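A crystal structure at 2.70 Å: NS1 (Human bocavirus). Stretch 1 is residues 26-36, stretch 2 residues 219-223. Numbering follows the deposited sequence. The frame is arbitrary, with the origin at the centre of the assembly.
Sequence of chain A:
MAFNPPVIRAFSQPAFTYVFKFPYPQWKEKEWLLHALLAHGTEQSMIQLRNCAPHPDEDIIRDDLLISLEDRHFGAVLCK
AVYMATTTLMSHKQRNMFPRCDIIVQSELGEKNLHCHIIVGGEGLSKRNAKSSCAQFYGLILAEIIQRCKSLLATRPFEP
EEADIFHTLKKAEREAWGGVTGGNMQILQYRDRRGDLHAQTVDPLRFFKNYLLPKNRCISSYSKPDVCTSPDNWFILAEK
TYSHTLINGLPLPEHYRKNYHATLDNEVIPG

Stretch 1, residues 26-36: QWKEKEWLLHA
Stretch 2, residues 219-223: ISSYS

Contact between residues 26-36 and 219-223 of human bocavirus NS1, two stretches of one chain at least 185 residues apart wherever they touch; together they bury 320 Å². In the first stretch, Trp27, Lys28 and Glu29 have helical phi/psi, Lys30 breaks the run at -129/44, and helix follows through Ala36 and beyond, with His35 N bonded to Glu31 O (3.1 Å). The second stretch has no regular helix or strand but makes a type I turn from Ser220 to Ser223, closed by Ser223 N to Ser220 O at 3.0 Å. The backbones come nearest at Lys28 and Ser221, whose CA atoms lie 6.1 Å apart.

Ile219 (phi/psi -97/2, chi1 p, chi2 t) leads into the turn with its CB 7.3 Å from Glu31 OE1, out of contact. Ser220 is extended (-155/144), its CB sideways and chi1 t. Its OG donates to Glu31 OE1 at 2.6 Å and accepts from Tyr222 N at 3.0 Å, so one hydroxyl both braces the turn and ties it to the helix. His35 (chi1 m, chi2 161°) points its CB toward the turn and donates from NE2 to Glu31 OE1 at 2.6 Å; this carboxylate oxygen therefore receives two bonds, and Ser220 OG lies near the plane of the imidazole at its edge, 4.4 Å from His35 NE2.

Ser221 (-59/-24, chi1 m) points its CB toward the first stretch. Its backbone N and its OG each donate to Glu31 OE2 at 2.8 Å, so backbone and side chain converge on one oxygen. Glu31, with chi1 and chi2 both t and chi3 101°, extends to place its two carboxylate oxygens against successive serines. Ser221 OG also accepts from Lys28 NZ at 3.1 Å; in that side chain (m, t, p, p) the CB points sideways, but the end of the chain comes nearer to the turn. Trp27 (chi1 p, chi2 -86°) brings CZ3 to 3.4 Å from Ser221 OG, an oblique approach to the ring.

Tyr222 (-102/20, chi1 m, chi2 -47°) starts sideways, but its ring carries the hydroxyl to the first stretch. Tyr222 OH donates to Lys28 O in a very short 2.5 Å bond and accepts a weak one from Glu31 N at 3.4 Å, so one hydroxyl engages backbone atoms of Lys28 and Glu31. Beside it, Trp32 (chi1 p, chi2 86°) sets CE3 4.3 Å from Tyr222 CE2, an apolar contact with an oblique approach. Ser223 (-132/-177, chi1 t) ends the turn without touching the first stretch.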

# COMPACT_ATOMS: atom_id res chain seq x y z
N GLN A 26 -3.34 5.23 -16.75
CA GLN A 26 -3.97 4.12 -17.47
C GLN A 26 -3.84 2.77 -16.76
O GLN A 26 -4.06 1.73 -17.38
CB GLN A 26 -3.38 3.99 -18.89
CG GLN A 26 -3.50 5.22 -19.78
CD GLN A 26 -2.47 6.31 -19.45
OE1 GLN A 26 -1.56 6.11 -18.64
NE2 GLN A 26 -2.63 7.47 -20.07
N TRP A 27 -3.47 2.77 -15.48
CA TRP A 27 -3.24 1.52 -14.74
C TRP A 27 -4.44 0.55 -14.66
O TRP A 27 -4.24 -0.66 -14.73
CB TRP A 27 -2.70 1.82 -13.32
CG TRP A 27 -3.76 2.29 -12.40
CD1 TRP A 27 -4.19 3.58 -12.22
CD2 TRP A 27 -4.56 1.47 -11.53
NE1 TRP A 27 -5.21 3.61 -11.29
CE2 TRP A 27 -5.45 2.33 -10.85
CE3 TRP A 27 -4.61 0.10 -11.27
CZ2 TRP A 27 -6.38 1.86 -9.92
CZ3 TRP A 27 -5.53 -0.36 -10.35
CH2 TRP A 27 -6.40 0.52 -9.68
N LYS A 28 -5.68 1.04 -14.51
CA LYS A 28 -6.82 0.11 -14.53
C LYS A 28 -6.99 -0.52 -15.93
O LYS A 28 -7.12 -1.73 -16.07
CB LYS A 28 -8.14 0.76 -14.11
CG LYS A 28 -8.10 1.47 -12.78
CD LYS A 28 -9.47 1.96 -12.35
CE LYS A 28 -10.37 0.82 -11.90
NZ LYS A 28 -9.84 0.06 -10.72
N GLU A 29 -6.96 0.33 -16.94
CA GLU A 29 -7.18 -0.11 -18.31
C GLU A 29 -6.12 -1.09 -18.77
O GLU A 29 -6.39 -1.95 -19.59
CB GLU A 29 -7.17 1.11 -19.22
CG GLU A 29 -8.25 2.12 -18.88
CD GLU A 29 -8.11 3.41 -19.67
OE1 GLU A 29 -7.01 3.65 -20.22
OE2 GLU A 29 -9.10 4.17 -19.74
N LYS A 30 -4.91 -0.97 -18.23
CA LYS A 30 -3.77 -1.75 -18.70
C LYS A 30 -3.04 -2.44 -17.55
O LYS A 30 -1.80 -2.46 -17.51
CB LYS A 30 -2.81 -0.84 -19.48
CG LYS A 30 -3.44 -0.22 -20.71
CD LYS A 30 -2.45 0.63 -21.48
CE LYS A 30 -2.92 0.85 -22.92
NZ LYS A 30 -3.07 -0.46 -23.62
N GLU A 31 -3.80 -3.04 -16.64
CA GLU A 31 -3.24 -3.56 -15.38
C GLU A 31 -2.25 -4.73 -15.55
O GLU A 31 -1.32 -4.89 -14.74
CB GLU A 31 -4.37 -3.91 -14.41
CG GLU A 31 -3.91 -4.32 -13.02
CD GLU A 31 -5.02 -4.97 -12.20
OE1 GLU A 31 -5.02 -6.22 -12.11
OE2 GLU A 31 -5.91 -4.24 -11.69
N TRP A 32 -2.45 -5.53 -16.59
CA TRP A 32 -1.56 -6.68 -16.86
C TRP A 32 -0.09 -6.24 -17.03
O TRP A 32 0.82 -7.00 -16.69
CB TRP A 32 -2.03 -7.48 -18.08
CG TRP A 32 -2.00 -6.67 -19.32
CD1 TRP A 32 -0.94 -6.49 -20.17
CD2 TRP A 32 -3.09 -5.91 -19.86
NE1 TRP A 32 -1.30 -5.66 -21.20
CE2 TRP A 32 -2.61 -5.29 -21.04
CE3 TRP A 32 -4.41 -5.69 -19.47
CZ2 TRP A 32 -3.41 -4.46 -21.83
CZ3 TRP A 32 -5.21 -4.87 -20.25
CH2 TRP A 32 -4.70 -4.26 -21.42
N LEU A 33 0.14 -5.04 -17.55
CA LEU A 33 1.48 -4.46 -17.56
C LEU A 33 2.08 -4.39 -16.14
O LEU A 33 3.26 -4.72 -15.94
CB LEU A 33 1.46 -3.06 -18.18
CG LEU A 33 0.92 -2.90 -19.60
CD1 LEU A 33 0.87 -1.43 -19.99
CD2 LEU A 33 1.76 -3.70 -20.59
N LEU A 34 1.26 -3.99 -15.15
CA LEU A 34 1.77 -3.93 -13.79
C LEU A 34 2.01 -5.33 -13.23
O LEU A 34 2.95 -5.53 -12.46
CB LEU A 34 0.88 -3.11 -12.84
CG LEU A 34 0.78 -1.62 -13.15
CD1 LEU A 34 0.01 -0.88 -12.07
CD2 LEU A 34 2.15 -0.98 -13.38
N HIS A 35 1.17 -6.29 -13.65
CA HIS A 35 1.35 -7.68 -13.21
C HIS A 35 2.77 -8.12 -13.56
O HIS A 35 3.43 -8.75 -12.74
CB HIS A 35 0.35 -8.65 -13.88
CG HIS A 35 -1.09 -8.36 -13.60
ND1 HIS A 35 -2.11 -8.85 -14.38
CD2 HIS A 35 -1.67 -7.61 -12.64
CE1 HIS A 35 -3.26 -8.42 -13.91
NE2 HIS A 35 -3.03 -7.66 -12.85
N ALA A 36 3.22 -7.76 -14.76
CA ALA A 36 4.51 -8.19 -15.26
C ALA A 36 5.67 -7.40 -14.63
O ALA A 36 6.66 -7.99 -14.18
CB ALA A 36 4.55 -8.09 -16.78
N ILE A 219 -7.73 -7.72 -5.12
CA ILE A 219 -6.35 -7.70 -5.65
C ILE A 219 -6.22 -7.38 -7.15
O ILE A 219 -5.12 -7.37 -7.69
CB ILE A 219 -5.56 -8.98 -5.34
CG1 ILE A 219 -6.21 -10.19 -6.01
CG2 ILE A 219 -5.42 -9.19 -3.83
CD1 ILE A 219 -5.49 -11.47 -5.70
N SER A 220 -7.34 -7.13 -7.82
CA SER A 220 -7.32 -6.76 -9.22
C SER A 220 -8.54 -5.95 -9.64
O SER A 220 -9.65 -6.19 -9.18
CB SER A 220 -7.21 -7.98 -10.12
OG SER A 220 -7.17 -7.55 -11.47
N SER A 221 -8.32 -5.00 -10.55
CA SER A 221 -9.40 -4.28 -11.19
C SER A 221 -10.34 -5.24 -11.92
O SER A 221 -11.50 -4.92 -12.12
CB SER A 221 -8.83 -3.29 -12.20
OG SER A 221 -8.00 -2.33 -11.57
N TYR A 222 -9.83 -6.41 -12.29
CA TYR A 222 -10.61 -7.38 -13.05
C TYR A 222 -11.12 -8.49 -12.15
O TYR A 222 -11.47 -9.57 -12.61
CB TYR A 222 -9.80 -7.96 -14.21
CG TYR A 222 -9.06 -6.91 -15.00
CD1 TYR A 222 -9.70 -5.74 -15.41
CD2 TYR A 222 -7.73 -7.06 -15.31
CE1 TYR A 222 -9.03 -4.76 -16.12
CE2 TYR A 222 -7.04 -6.09 -16.03
CZ TYR A 222 -7.70 -4.95 -16.42
OH TYR A 222 -7.01 -3.99 -17.13
N SER A 223 -11.16 -8.22 -10.86
CA SER A 223 -11.70 -9.17 -9.91
C SER A 223 -12.68 -8.43 -8.99
O SER A 223 -12.90 -7.23 -9.14
CB SER A 223 -10.58 -9.83 -9.12
OG SER A 223 -11.05 -10.91 -8.34